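Long-range contacts in dipicolinate synthase, B chain (Bacillus cereus, PDB 3MCU), which probably works together with its DpaA partner to oxidise dihydrodipicolinate to the spore compound dipicolinate, passing the electrons to NADP: residues D[35-40]-D[66-71]; D[8-13]-D[24-29]; D[74-79]-D[111-116]. All blocks are in the same frame, centred on the assembly; numbering follows the deposited sequence.

Contact 1: residues D[35-40]-D[66-71]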
# COMPACT_ATOMS: atom_id res chain seq x y z
N GLU D 35 -4.68 22.78 -29.53
CA GLU D 35 -6.12 22.71 -29.41
C GLU D 35 -6.42 22.35 -27.95
O GLU D 35 -6.01 21.30 -27.46
CB GLU D 35 -6.65 21.65 -30.37
CG GLU D 35 -8.14 21.40 -30.32
CD GLU D 35 -8.55 20.20 -31.17
OE1 GLU D 35 -9.05 19.20 -30.61
OE2 GLU D 35 -8.34 20.25 -32.40
N VAL D 36 -7.13 23.23 -27.25
CA VAL D 36 -7.36 23.06 -25.82
C VAL D 36 -8.79 22.66 -25.46
O VAL D 36 -9.72 23.41 -25.76
CB VAL D 36 -7.01 24.36 -25.09
CG1 VAL D 36 -7.17 24.22 -23.58
CG2 VAL D 36 -5.61 24.77 -25.44
N ARG D 37 -8.97 21.50 -24.82
CA ARG D 37 -10.30 21.06 -24.38
C ARG D 37 -10.44 21.18 -22.87
O ARG D 37 -9.86 20.39 -22.12
CB ARG D 37 -10.61 19.61 -24.80
CG ARG D 37 -9.88 19.07 -26.02
CD ARG D 37 -10.52 19.41 -27.37
NE ARG D 37 -11.88 18.89 -27.53
CZ ARG D 37 -12.43 18.52 -28.69
NH1 ARG D 37 -11.75 18.55 -29.82
NH2 ARG D 37 -13.69 18.10 -28.69
N PRO D 38 -11.22 22.16 -22.41
CA PRO D 38 -11.39 22.36 -20.96
C PRO D 38 -12.24 21.27 -20.31
O PRO D 38 -13.23 20.82 -20.88
CB PRO D 38 -12.10 23.71 -20.86
CG PRO D 38 -11.99 24.33 -22.22
CD PRO D 38 -11.92 23.19 -23.19
N VAL D 39 -11.84 20.87 -19.11
CA VAL D 39 -12.59 19.91 -18.32
C VAL D 39 -12.79 20.49 -16.92
O VAL D 39 -11.82 20.84 -16.24
CB VAL D 39 -11.85 18.57 -18.23
CG1 VAL D 39 -12.71 17.51 -17.56
CG2 VAL D 39 -11.43 18.11 -19.62
N VAL D 40 -14.04 20.63 -16.50
CA VAL D 40 -14.33 21.16 -15.17
C VAL D 40 -14.96 20.09 -14.29
O VAL D 40 -15.91 19.42 -14.68
CB VAL D 40 -15.26 22.39 -15.22
CG1 VAL D 40 -14.59 23.51 -15.98
CG2 VAL D 40 -16.57 22.04 -15.88
N GLY D 66 -12.64 27.80 -27.70
CA GLY D 66 -13.53 27.41 -28.77
C GLY D 66 -14.19 26.06 -28.54
O GLY D 66 -14.73 25.44 -29.47
N PHE D 67 -14.15 25.58 -27.29
CA PHE D 67 -14.86 24.36 -26.93
C PHE D 67 -15.64 24.54 -25.65
O PHE D 67 -15.18 25.20 -24.71
CB PHE D 67 -13.90 23.16 -26.81
CG PHE D 67 -13.31 22.74 -28.11
CD1 PHE D 67 -13.97 21.85 -28.94
CD2 PHE D 67 -12.08 23.23 -28.52
CE1 PHE D 67 -13.43 21.46 -30.14
CE2 PHE D 67 -11.53 22.84 -29.73
CZ PHE D 67 -12.21 21.95 -30.54
N LYS D 68 -16.84 23.98 -25.62
CA LYS D 68 -17.61 23.91 -24.39
C LYS D 68 -16.84 23.03 -23.42
O LYS D 68 -16.31 21.99 -23.80
CB LYS D 68 -19.00 23.33 -24.67
CG LYS D 68 -18.97 21.98 -25.38
CD LYS D 68 -18.39 22.08 -26.80
CE LYS D 68 -17.86 20.72 -27.27
NZ LYS D 68 -17.26 20.79 -28.63
N ALA D 69 -16.76 23.46 -22.17
CA ALA D 69 -16.07 22.69 -21.15
C ALA D 69 -16.77 21.36 -20.93
O ALA D 69 -17.99 21.30 -20.87
CB ALA D 69 -15.99 23.47 -19.85
N ILE D 70 -15.98 20.30 -20.81
CA ILE D 70 -16.55 19.02 -20.45
C ILE D 70 -16.85 19.11 -18.95
O ILE D 70 -16.01 19.56 -18.17
CB ILE D 70 -15.61 17.86 -20.83
CG1 ILE D 70 -15.60 17.70 -22.36
CG2 ILE D 70 -16.02 16.56 -20.15
CD1 ILE D 70 -14.49 16.82 -22.91
N ASN D 71 -18.07 18.73 -18.57
CA ASN D 71 -18.55 18.97 -17.21
C ASN D 71 -19.38 17.82 -16.67
O ASN D 71 -20.14 17.99 -15.72
CB ASN D 71 -19.36 20.26 -17.14
CG ASN D 71 -20.57 20.23 -18.06
OD1 ASN D 71 -20.86 19.22 -18.69
ND2 ASN D 71 -21.28 21.35 -18.14
O HOH W 1 -13.78 20.68 -23.85
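The guanidinium of R37 lies flat over one face of the F67 ring, its CZ 3.9 Å from the ring centroid and the two planes about 21° apart. This cation-pi stack sits on strand 35-40, the third element of the beta-alpha-beta unit that opens this flavoprotein-family fold, where the loop after helix 57-65 runs alongside the strand in roughly the same direction. In R37, chi2 (-85°) turns CD over the middle of the ring, a CH-pi contact 4.2 Å from the centroid. NH1 then donates to E35 OE1 (2.9 Å), which lies in the guanidinium plane, and this salt bridge helps fix the rotation of the stacked group. R7 gives the same carboxylate oxygen a second cationic partner. K68 NZ stands 4.5 Å from R37 NH2, a like-charge approach that the E35 carboxylate probably eases. Farther along, P38, on the strand, packs against the loop with CD on F67 CB and CB on A69 CB; I61 and T65 of helix 57-65 also touch it. The backbones join at a single parallel-running bridge. I70 N donates to P38 O, and a water donates to both that same oxygen and K68 O. The second bond is nearly linear at the acceptor: V40 N meets I70 O at 2.8 Å with a C=O...N angle of 177°.

Contact 2: residues D[8-13]-D[24-29]; sequences IGFGFT and PHLEKL
L26 CD2 presses onto one face of the F10 ring, 3.7 Å from its centroid and closest to CG at 3.4 Å, toward the rim on the backbone side of the ring. This CH-pi contact is the tight part of the packing between strand 7-12 and helix 23-31, the first strand and helix of a beta-alpha-beta crossover that returns to strand 35-40. The CB of F10 points toward the helix, and CG, anti to the backbone N (chi1 -157°), sits beneath L26 CD2. L29 meets the same ring differently: its CD1 comes to the edge, near the ring plane, 3.9 Å from F10 CD1. One turn of helix thus supplies one leucine to the face and another to the edge, while V36 of the neighbouring strand touches both leucines. Packing is slacker at the two ends. I8 CD1 only grazes L29 CD2 at 4.2 Å, and H25 offers F10 CE1 no more than its CB, also at 4.2 Å. The imidazole of H25 instead uses ND1 in a hydrogen bond to E175, whose carboxylate also takes a salt bridge from K28 on the helix. E27 and K28 occupy the solvent side and leave the strand alone. Everything that meets across the interface is carbon, so helix and sheet are held here by hydrophobic burial and shape fit, with the H25 imidazole bonded outside it to E175.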
# COMPACT_ATOMS: atom_id res chain seq x y z
N ILE D 8 -4.84 19.13 -26.27
CA ILE D 8 -4.48 19.15 -24.87
C ILE D 8 -5.69 19.40 -23.98
O ILE D 8 -6.39 20.42 -24.12
CB ILE D 8 -3.39 20.21 -24.61
CG1 ILE D 8 -2.13 19.86 -25.39
CG2 ILE D 8 -3.07 20.34 -23.11
CD1 ILE D 8 -1.09 20.92 -25.32
N GLY D 9 -5.93 18.47 -23.08
CA GLY D 9 -7.01 18.60 -22.12
C GLY D 9 -6.51 19.45 -20.97
O GLY D 9 -5.34 19.38 -20.59
N PHE D 10 -7.38 20.28 -20.43
CA PHE D 10 -7.02 21.11 -19.31
C PHE D 10 -8.14 21.04 -18.28
O PHE D 10 -9.24 21.58 -18.49
CB PHE D 10 -6.76 22.56 -19.75
CG PHE D 10 -5.88 23.32 -18.80
CD1 PHE D 10 -4.59 23.66 -19.16
CD2 PHE D 10 -6.33 23.67 -17.54
CE1 PHE D 10 -3.77 24.35 -18.28
CE2 PHE D 10 -5.51 24.36 -16.66
CZ PHE D 10 -4.23 24.70 -17.04
N GLY D 11 -7.86 20.34 -17.19
CA GLY D 11 -8.84 20.15 -16.14
C GLY D 11 -8.42 20.91 -14.91
O GLY D 11 -7.24 21.20 -14.71
N PHE D 12 -9.39 21.28 -14.09
CA PHE D 12 -9.08 21.97 -12.85
C PHE D 12 -10.03 21.55 -11.77
O PHE D 12 -11.21 21.31 -12.01
CB PHE D 12 -9.06 23.49 -13.04
CG PHE D 12 -9.91 23.97 -14.16
CD1 PHE D 12 -11.20 24.40 -13.92
CD2 PHE D 12 -9.42 23.99 -15.45
CE1 PHE D 12 -11.99 24.84 -14.95
CE2 PHE D 12 -10.21 24.43 -16.50
CZ PHE D 12 -11.50 24.86 -16.25
N THR D 13 -9.48 21.45 -10.56
CA THR D 13 -10.17 20.89 -9.42
C THR D 13 -10.10 21.89 -8.28
O THR D 13 -9.15 22.68 -8.22
CB THR D 13 -9.51 19.55 -8.99
OG1 THR D 13 -8.18 19.79 -8.52
CG2 THR D 13 -9.44 18.59 -10.18
N PRO D 24 -4.30 32.47 -17.66
CA PRO D 24 -3.27 32.82 -18.64
C PRO D 24 -2.61 31.60 -19.28
O PRO D 24 -2.02 31.74 -20.35
CB PRO D 24 -2.24 33.59 -17.81
CG PRO D 24 -3.00 34.08 -16.63
CD PRO D 24 -3.98 33.01 -16.32
N HIS D 25 -2.69 30.44 -18.64
CA HIS D 25 -2.08 29.23 -19.21
C HIS D 25 -2.84 28.71 -20.41
O HIS D 25 -2.24 28.33 -21.42
CB HIS D 25 -1.88 28.13 -18.15
CG HIS D 25 -0.81 28.45 -17.16
ND1 HIS D 25 0.53 28.53 -17.50
CD2 HIS D 25 -0.87 28.72 -15.83
CE1 HIS D 25 1.23 28.84 -16.43
NE2 HIS D 25 0.41 28.96 -15.41
N LEU D 26 -4.17 28.69 -20.32
CA LEU D 26 -4.99 28.35 -21.47
C LEU D 26 -4.57 29.23 -22.65
O LEU D 26 -4.33 28.75 -23.75
CB LEU D 26 -6.47 28.57 -21.17
CG LEU D 26 -7.04 27.72 -20.03
CD1 LEU D 26 -8.52 28.04 -19.81
CD2 LEU D 26 -6.84 26.24 -20.28
N GLU D 27 -4.48 30.53 -22.38
CA GLU D 27 -4.08 31.52 -23.37
C GLU D 27 -2.70 31.21 -23.94
O GLU D 27 -2.48 31.31 -25.14
CB GLU D 27 -4.12 32.93 -22.76
CG GLU D 27 -4.52 34.02 -23.74
CD GLU D 27 -5.75 34.80 -23.30
OE1 GLU D 27 -6.37 35.47 -24.16
OE2 GLU D 27 -6.10 34.74 -22.10
N LYS D 28 -1.76 30.83 -23.08
CA LYS D 28 -0.44 30.43 -23.55
C LYS D 28 -0.55 29.26 -24.52
O LYS D 28 -0.06 29.35 -25.65
CB LYS D 28 0.49 30.06 -22.39
CG LYS D 28 1.19 31.22 -21.74
CD LYS D 28 2.36 30.74 -20.89
CE LYS D 28 3.39 29.96 -21.71
NZ LYS D 28 4.62 29.64 -20.92
N LEU D 29 -1.19 28.19 -24.08
CA LEU D 29 -1.33 26.98 -24.90
C LEU D 29 -1.91 27.26 -26.28
O LEU D 29 -1.39 26.78 -27.28
CB LEU D 29 -2.13 25.89 -24.17
CG LEU D 29 -1.37 25.28 -22.98
CD1 LEU D 29 -2.23 24.37 -22.12
CD2 LEU D 29 -0.13 24.56 -23.49

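Contact 3: residues D[74-79]-D[111-116]; sequences VGAEPL and LMAAKA
A76 CB meets M112 CG at 3.7 Å, the first touch as the short helix around 73-76 comes up against helix 109-118. A76 and A113 have CA atoms just 5.2 Å apart, a close approach that small alanine side chains permit. M112, a selenomethionine, has CG anti to its backbone N (chi1 172°), and chi2 (66°) turns the selenium toward E77, 4.2 Å from its CG. This is a loose contact beside the exposed E77, with the two side chains crossing at a slant. The backbone turns on through a 3-10 segment, in which L79 N bonds to A76 O, and this turn brings L79 round to face the helix. L79 makes the tight contact: CD2 packs on A113 CB at 3.4 Å, while its CB lies 3.9 Å from A116 CB. I70 from the preceding loop touches both A76 and L79, and M88 of strand 87-94 lies against A113. Beyond the contact, K115 NZ bonds to T130 of the second subunit. What results is close, alanine-lined helix packing in the helical layer against the sheet of a Rossmann-like alpha/beta fold, of the kind found in the flavoprotein family.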
# COMPACT_ATOMS: atom_id res chain seq x y z
N VAL D 74 -19.83 11.46 -18.13
CA VAL D 74 -20.21 10.86 -19.41
C VAL D 74 -19.66 11.68 -20.59
O VAL D 74 -19.29 11.12 -21.62
CB VAL D 74 -21.74 10.67 -19.52
CG1 VAL D 74 -22.14 10.22 -20.91
CG2 VAL D 74 -22.21 9.65 -18.48
N GLY D 75 -19.59 12.99 -20.42
CA GLY D 75 -19.00 13.85 -21.43
C GLY D 75 -17.50 13.69 -21.55
O GLY D 75 -16.88 14.19 -22.48
N ALA D 76 -16.91 12.99 -20.59
CA ALA D 76 -15.46 12.79 -20.56
C ALA D 76 -15.07 11.45 -21.17
O ALA D 76 -14.01 11.33 -21.79
CB ALA D 76 -14.93 12.91 -19.14
N GLU D 77 -15.92 10.45 -21.04
CA GLU D 77 -15.63 9.12 -21.58
C GLU D 77 -15.12 9.12 -23.04
O GLU D 77 -14.20 8.37 -23.36
CB GLU D 77 -16.83 8.18 -21.41
CG GLU D 77 -17.22 7.99 -19.94
CD GLU D 77 -18.33 6.97 -19.73
OE1 GLU D 77 -18.61 6.16 -20.64
OE2 GLU D 77 -18.94 6.97 -18.63
N PRO D 78 -15.71 9.95 -23.92
CA PRO D 78 -15.29 9.91 -25.33
C PRO D 78 -13.85 10.37 -25.53
O PRO D 78 -13.31 10.18 -26.62
CB PRO D 78 -16.25 10.90 -26.02
CG PRO D 78 -17.36 11.13 -25.04
CD PRO D 78 -16.78 10.93 -23.68
N LEU D 79 -13.26 10.99 -24.51
CA LEU D 79 -11.86 11.39 -24.55
C LEU D 79 -10.99 10.15 -24.71
O LEU D 79 -9.80 10.26 -25.01
CB LEU D 79 -11.47 12.10 -23.25
CG LEU D 79 -11.45 13.63 -23.18
CD1 LEU D 79 -12.36 14.26 -24.22
CD2 LEU D 79 -11.77 14.15 -21.76
N LEU D 111 -11.16 13.57 -13.40
CA LEU D 111 -10.57 12.27 -13.12
C LEU D 111 -10.86 11.27 -14.25
O LEU D 111 -10.00 10.46 -14.62
CB LEU D 111 -11.10 11.70 -11.79
CG LEU D 111 -10.73 12.40 -10.47
CD1 LEU D 111 -11.65 11.95 -9.35
CD2 LEU D 111 -9.29 12.17 -10.06
N MSE D 112 -12.08 11.31 -14.78
CA MSE D 112 -12.45 10.42 -15.88
C MSE D 112 -11.66 10.78 -17.14
O MSE D 112 -11.28 9.89 -17.92
CB MSE D 112 -13.95 10.47 -16.15
CG MSE D 112 -14.35 9.70 -17.40
SE MSE D 112 -14.03 7.76 -17.22
CE MSE D 112 -15.49 7.32 -16.01
N ALA D 113 -11.43 12.08 -17.33
CA ALA D 113 -10.65 12.58 -18.47
C ALA D 113 -9.21 12.09 -18.39
O ALA D 113 -8.64 11.68 -19.40
CB ALA D 113 -10.66 14.12 -18.51
N ALA D 114 -8.65 12.13 -17.18
CA ALA D 114 -7.30 11.65 -16.92
C ALA D 114 -7.19 10.14 -17.17
O ALA D 114 -6.22 9.66 -17.76
CB ALA D 114 -6.87 12.00 -15.50
N LYS D 115 -8.21 9.41 -16.75
CA LYS D 115 -8.28 7.98 -16.98
C LYS D 115 -8.40 7.66 -18.48
O LYS D 115 -7.72 6.75 -18.99
CB LYS D 115 -9.47 7.38 -16.20
CG LYS D 115 -9.63 5.87 -16.33
CD LYS D 115 -10.98 5.39 -15.83
CE LYS D 115 -11.03 3.88 -15.72
NZ LYS D 115 -12.42 3.38 -15.43
N ALA D 116 -9.26 8.39 -19.20
CA ALA D 116 -9.45 8.12 -20.64
C ALA D 116 -8.18 8.41 -21.42
O ALA D 116 -8.03 8.00 -22.57
CB ALA D 116 -10.61 8.94 -21.22

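In the fold
Along the chain the three contacts come in series, contact 2 first, then contact 1, then contact 3. Contacts 1 and 2 have centres about 9 Å apart and share the mixed sheet, in which strands 7-12 and 35-40 are parallel neighbours; helix 23-31 leads directly into the latter strand. V36 packs against L29, and V39 N probably bonds to F10 O, where the two meet. Contact 3 lies about 12 Å from contact 1 between centres and is joined to it by I70, which touches G75, A76 and L79, and by V39 against A113. Contacts 2 and 3 do not touch, their centres about 16 Å and nearest atoms about 6 Å apart. Contact 1 therefore bridges the core crossover and the pairing of 74-79 with helix 109-118.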